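KLLA0C04147p (Kluyveromyces lactis, PDB 5H2A) is the ankyrin-repeat part of the OSBP-related protein Osh1, which probably binds and transfers sterols and is targeted to the nucleus-vacuole junction. Local coordinates at residues A[161-164]-A[170-173]; A[150-155]-A[178-183]. All coordinates share one frame; numbering follows the deposited sequence.

Contact 1: A[161-164]-A[170-173]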
loop_
_atom_site.group_PDB
_atom_site.type_symbol
_atom_site.label_atom_id
_atom_site.label_comp_id
_atom_site.label_asym_id
_atom_site.label_seq_id
_atom_site.Cartn_x
_atom_site.Cartn_y
_atom_site.Cartn_z
ATOM N N ARG A 161 12.986 -7.498 8.339
ATOM C CA ARG A 161 14.146 -7.839 9.165
ATOM C C ARG A 161 15.279 -8.422 8.321
ATOM O O ARG A 161 16.458 -8.102 8.534
ATOM C CB ARG A 161 13.699 -8.810 10.262
ATOM C CG ARG A 161 14.774 -9.256 11.253
ATOM C CD ARG A 161 15.285 -8.076 12.085
ATOM N NE ARG A 161 16.576 -7.595 11.591
ATOM C CZ ARG A 161 17.308 -6.695 12.235
ATOM N NH1 ARG A 161 16.845 -6.178 13.372
ATOM N NH2 ARG A 161 18.484 -6.319 11.747
ATOM N N GLN A 162 14.937 -9.261 7.339
ATOM C CA GLN A 162 15.940 -9.835 6.447
ATOM C C GLN A 162 16.642 -8.760 5.617
ATOM O O GLN A 162 17.863 -8.816 5.404
ATOM C CB GLN A 162 15.277 -10.871 5.532
ATOM C CG GLN A 162 16.278 -11.734 4.770
ATOM C CD GLN A 162 17.223 -12.484 5.704
ATOM O OE1 GLN A 162 16.790 -13.100 6.680
ATOM N NE2 GLN A 162 18.522 -12.423 5.413
ATOM N N ALA A 163 15.888 -7.790 5.107
ATOM C CA ALA A 163 16.506 -6.714 4.345
ATOM C C ALA A 163 17.474 -5.913 5.205
ATOM O O ALA A 163 18.535 -5.505 4.719
ATOM C CB ALA A 163 15.436 -5.789 3.745
ATOM N N PHE A 164 17.130 -5.665 6.479
ATOM C CA PHE A 164 18.092 -5.021 7.375
ATOM C C PHE A 164 19.317 -5.912 7.590
ATOM O O PHE A 164 20.454 -5.424 7.575
ATOM C CB PHE A 164 17.451 -4.689 8.731
ATOM C CG PHE A 164 16.581 -3.446 8.711
ATOM C CD1 PHE A 164 17.143 -2.202 8.501
ATOM C CD2 PHE A 164 15.213 -3.539 8.913
ATOM C CE1 PHE A 164 16.358 -1.056 8.486
ATOM C CE2 PHE A 164 14.411 -2.400 8.903
ATOM C CZ PHE A 164 14.982 -1.159 8.686
ATOM N N ASP A 170 18.023 -1.370 -1.594
ATOM C CA ASP A 170 17.038 -1.563 -2.655
ATOM C C ASP A 170 15.852 -2.387 -2.167
ATOM O O ASP A 170 14.698 -2.060 -2.460
ATOM C CB ASP A 170 17.673 -2.246 -3.862
ATOM C CG ASP A 170 18.659 -1.355 -4.580
ATOM O OD1 ASP A 170 18.552 -0.116 -4.449
ATOM O OD2 ASP A 170 19.522 -1.895 -5.293
ATOM N N HIS A 171 16.124 -3.472 -1.445
ATOM C CA HIS A 171 15.059 -4.316 -0.922
ATOM C C HIS A 171 14.194 -3.546 0.068
ATOM O O HIS A 171 12.959 -3.590 -0.005
ATOM C CB HIS A 171 15.668 -5.555 -0.262
ATOM C CG HIS A 171 14.665 -6.599 0.118
ATOM N ND1 HIS A 171 15.005 -7.719 0.847
ATOM C CD2 HIS A 171 13.339 -6.703 -0.135
ATOM C CE1 HIS A 171 13.929 -8.465 1.032
ATOM N NE2 HIS A 171 12.907 -7.872 0.440
ATOM N N LEU A 172 14.833 -2.834 1.006
ATOM C CA LEU A 172 14.100 -1.981 1.942
ATOM C C LEU A 172 13.225 -0.979 1.205
ATOM O O LEU A 172 12.058 -0.773 1.571
ATOM C CB LEU A 172 15.083 -1.248 2.861
ATOM C CG LEU A 172 15.792 -2.069 3.947
ATOM C CD1 LEU A 172 16.929 -1.228 4.517
ATOM C CD2 LEU A 172 14.807 -2.451 5.057
ATOM N N ASN A 173 13.766 -0.352 0.157
ATOM C CA ASN A 173 12.977 0.604 -0.618
ATOM C C ASN A 173 11.811 -0.079 -1.312
ATOM O O ASN A 173 10.710 0.479 -1.387
ATOM C CB ASN A 173 13.873 1.314 -1.633
ATOM C CG ASN A 173 14.645 2.459 -1.020
ATOM O OD1 ASN A 173 14.210 3.056 -0.040
ATOM N ND2 ASN A 173 15.783 2.787 -1.608
#
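Leu172 lays one methyl squarely on the ring of Phe164. Its CD2 sits 3.8 Å from the centroid of the Phe164 ring and only 8° off the ring normal, a CH-pi contact over the middle of the face. The two side chains meet at about a right angle, and the second methyl, CD1, reaches toward the rim, 4.0 Å from CE1 of Phe164. Although the CB of Phe164 leaves its helix away from the partner, chi1 of -78° puts CG beside the backbone N, and the ring swings back under the leucine.

The same CD2 also presses on Ala163, whose CB lies 3.6 Å away from it. That small methyl points toward the other helix and sits between CD2 of Leu172 and the ring of His171, which meets it obliquely; ND1 of His171 is 3.5 Å from CB of Ala163. The far nitrogen of the imidazole, NE2, is hydrogen-bonded to OE1 of Glu159, one turn before Ala163 on helix 139-165. Leu210 of helix 208-215 packs on both Phe164 and Leu172.

Here the end of helix 139-165 turns back through a short connection onto helix 169-176, a helix-turn-helix whose facing sides pack mainly through apolar groups. No hydrogen bond links the two segments, so their fit rests on shape and dispersion; the polar tie between the helices is made next to them, by His171 and Glu159.

Contact 2: A[150-155]-A[178-183]; sequences ANYVAE and NPRNQE
Tyr152 spreads its ring over the guanidinium of Arg180, the two planes only 15° apart and their centres 3.9 Å from each other. This is a stacked cation-pi pair, and it joins the long helix 139-165 to the short helix 179-184 within the all-helical ankyrin-repeat domain. NH1 does most of the touching: it hovers over the middle of the ring and comes to 3.5 Å from CG of Tyr152, while CZ and CD of Arg180 run along the CD2 and CE2 side. The arginine gets there by stretching out fully from CG to NE. Its charge has a second partner, since NE forms a salt bridge to Asp122, which probably fixes the rotation of the guanidinium and holds it flat beneath the tyrosine.

At the far end of the ring, the phenol reaches Asn181. Chi1 of -179° sets CG of Tyr152 opposite its own backbone N and carries the ring across to the second helix, where ring and amide lie nearly coplanar. Asn181 is steadied from its other branch, with ND2 bonded to the carbonyl of Ile175 in the preceding helix, leaving OD1 turned to the tyrosine. The helix that presents both partners starts with Asn178 as its N-cap, OD1 of Asn178 accepting from N of Arg180 at 2.9 Å. Tyr152 OH donates to OD1 of Asn181 over 2.7 Å, in the carbonyl plane and on a lone pair, with a C=O...donor angle of 126°.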
loop_
_atom_site.group_PDB
_atom_site.type_symbol
_atom_site.label_atom_id
_atom_site.label_comp_id
_atom_site.label_asym_id
_atom_site.label_seq_id
_atom_site.Cartn_x
_atom_site.Cartn_y
_atom_site.Cartn_z
ATOM N N ALA A 150 -3.000 -10.784 9.564
ATOM C CA ALA A 150 -1.958 -11.164 10.520
ATOM C C ALA A 150 -0.865 -11.990 9.849
ATOM O O ALA A 150 0.325 -11.781 10.109
ATOM C CB ALA A 150 -2.560 -11.940 11.694
ATOM N N ASN A 151 -1.249 -12.918 8.970
ATOM C CA ASN A 151 -0.268 -13.709 8.223
ATOM C C ASN A 151 0.600 -12.834 7.335
ATOM O O ASN A 151 1.817 -13.046 7.223
ATOM C CB ASN A 151 -0.976 -14.743 7.354
ATOM C CG ASN A 151 -1.617 -15.828 8.163
ATOM O OD1 ASN A 151 -1.339 -15.967 9.347
ATOM N ND2 ASN A 151 -2.485 -16.608 7.528
ATOM N N TYR A 152 -0.017 -11.871 6.660
ATOM C CA TYR A 152 0.739 -10.996 5.786
ATOM C C TYR A 152 1.704 -10.141 6.590
ATOM O O TYR A 152 2.855 -9.934 6.178
ATOM C CB TYR A 152 -0.212 -10.108 4.985
ATOM C CG TYR A 152 0.563 -9.217 4.056
ATOM C CD1 TYR A 152 1.025 -9.695 2.834
ATOM C CD2 TYR A 152 0.859 -7.911 4.407
ATOM C CE1 TYR A 152 1.751 -8.879 1.972
ATOM C CE2 TYR A 152 1.587 -7.091 3.564
ATOM C CZ TYR A 152 2.023 -7.582 2.342
ATOM O OH TYR A 152 2.745 -6.762 1.512
ATOM N N VAL A 153 1.249 -9.646 7.740
ATOM C CA VAL A 153 2.115 -8.839 8.595
ATOM C C VAL A 153 3.309 -9.663 9.059
ATOM O O VAL A 153 4.450 -9.195 9.038
ATOM C CB VAL A 153 1.324 -8.281 9.790
ATOM C CG1 VAL A 153 2.270 -7.700 10.830
ATOM C CG2 VAL A 153 0.307 -7.216 9.330
ATOM N N ALA A 154 3.063 -10.903 9.474
ATOM C CA ALA A 154 4.156 -11.767 9.910
ATOM C C ALA A 154 5.188 -11.957 8.803
ATOM O O ALA A 154 6.401 -11.892 9.051
ATOM C CB ALA A 154 3.593 -13.113 10.372
ATOM N N GLU A 155 4.731 -12.174 7.567
ATOM C CA GLU A 155 5.659 -12.428 6.478
ATOM C C GLU A 155 6.451 -11.178 6.117
ATOM O O GLU A 155 7.675 -11.234 5.970
ATOM C CB GLU A 155 4.901 -12.960 5.264
ATOM C CG GLU A 155 4.314 -14.338 5.508
ATOM C CD GLU A 155 3.513 -14.840 4.326
ATOM O OE1 GLU A 155 2.600 -14.110 3.873
ATOM O OE2 GLU A 155 3.807 -15.960 3.849
ATOM N N ASN A 178 5.300 -0.296 -1.348
ATOM C CA ASN A 178 3.908 -0.733 -1.238
ATOM C C ASN A 178 3.262 0.036 -0.095
ATOM O O ASN A 178 3.651 -0.161 1.070
ATOM C CB ASN A 178 3.855 -2.239 -0.978
ATOM C CG ASN A 178 2.434 -2.791 -0.864
ATOM O OD1 ASN A 178 1.463 -2.053 -0.693
ATOM N ND2 ASN A 178 2.317 -4.107 -0.941
ATOM N N PRO A 179 2.272 0.905 -0.357
ATOM C CA PRO A 179 1.651 1.675 0.733
ATOM C C PRO A 179 1.074 0.805 1.832
ATOM O O PRO A 179 1.002 1.242 2.988
ATOM C CB PRO A 179 0.539 2.474 0.022
ATOM C CG PRO A 179 0.929 2.490 -1.411
ATOM C CD PRO A 179 1.675 1.212 -1.670
ATOM N N ARG A 180 0.631 -0.407 1.498
ATOM C CA ARG A 180 0.146 -1.306 2.536
ATOM C C ARG A 180 1.251 -1.608 3.544
ATOM O O ARG A 180 0.994 -1.696 4.752
ATOM C CB ARG A 180 -0.378 -2.599 1.909
ATOM C CG ARG A 180 -1.112 -3.516 2.904
ATOM C CD ARG A 180 -1.164 -4.954 2.385
ATOM N NE ARG A 180 -2.132 -5.773 3.113
ATOM C CZ ARG A 180 -2.367 -7.047 2.824
ATOM N NH1 ARG A 180 -1.682 -7.629 1.849
ATOM N NH2 ARG A 180 -3.262 -7.735 3.512
ATOM N N ASN A 181 2.487 -1.767 3.064
ATOM C CA ASN A 181 3.594 -2.104 3.965
ATOM C C ASN A 181 3.961 -0.933 4.850
ATOM O O ASN A 181 4.326 -1.116 6.019
ATOM C CB ASN A 181 4.805 -2.562 3.160
ATOM C CG ASN A 181 4.530 -3.831 2.431
ATOM O OD1 ASN A 181 3.567 -4.532 2.753
ATOM N ND2 ASN A 181 5.346 -4.143 1.434
ATOM N N GLN A 182 3.864 0.285 4.318
ATOM C CA GLN A 182 4.137 1.453 5.141
ATOM C C GLN A 182 3.191 1.513 6.336
ATOM O O GLN A 182 3.588 1.953 7.421
ATOM C CB GLN A 182 4.038 2.714 4.275
ATOM C CG GLN A 182 4.361 4.016 4.990
ATOM C CD GLN A 182 5.798 4.082 5.486
ATOM O OE1 GLN A 182 6.076 3.843 6.666
ATOM N NE2 GLN A 182 6.717 4.421 4.586
ATOM N N GLU A 183 1.949 1.040 6.172
ATOM C CA GLU A 183 0.995 1.024 7.286
ATOM C C GLU A 183 1.212 -0.160 8.230
ATOM O O GLU A 183 1.053 -0.022 9.452
ATOM C CB GLU A 183 -0.442 0.985 6.748
ATOM C CG GLU A 183 -0.913 2.278 6.120
ATOM C CD GLU A 183 -0.635 3.470 7.014
ATOM O OE1 GLU A 183 -0.984 3.395 8.217
ATOM O OE2 GLU A 183 -0.061 4.468 6.518
#

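In the fold
Both contacts use helix 139-165: contact 2 takes its middle and contact 1 a part near its end. Their centres are 14 Å apart, and their nearest atoms, about 5 Å from each other, do not touch. The partners are successive helices, 169-176 and 179-184, so the chain leaves contact 2 at 150-155, passes through both halves of contact 1 and returns to contact 2 at 178-183. The long helix is thus met at two levels by the chain that folds back after it, once through a buried apolar seam and once through a partly buried cation-pi stack with a hydrogen bond beside it. Together they fasten two successive helices to the one long helix in this ankyrin-repeat part of Osh1.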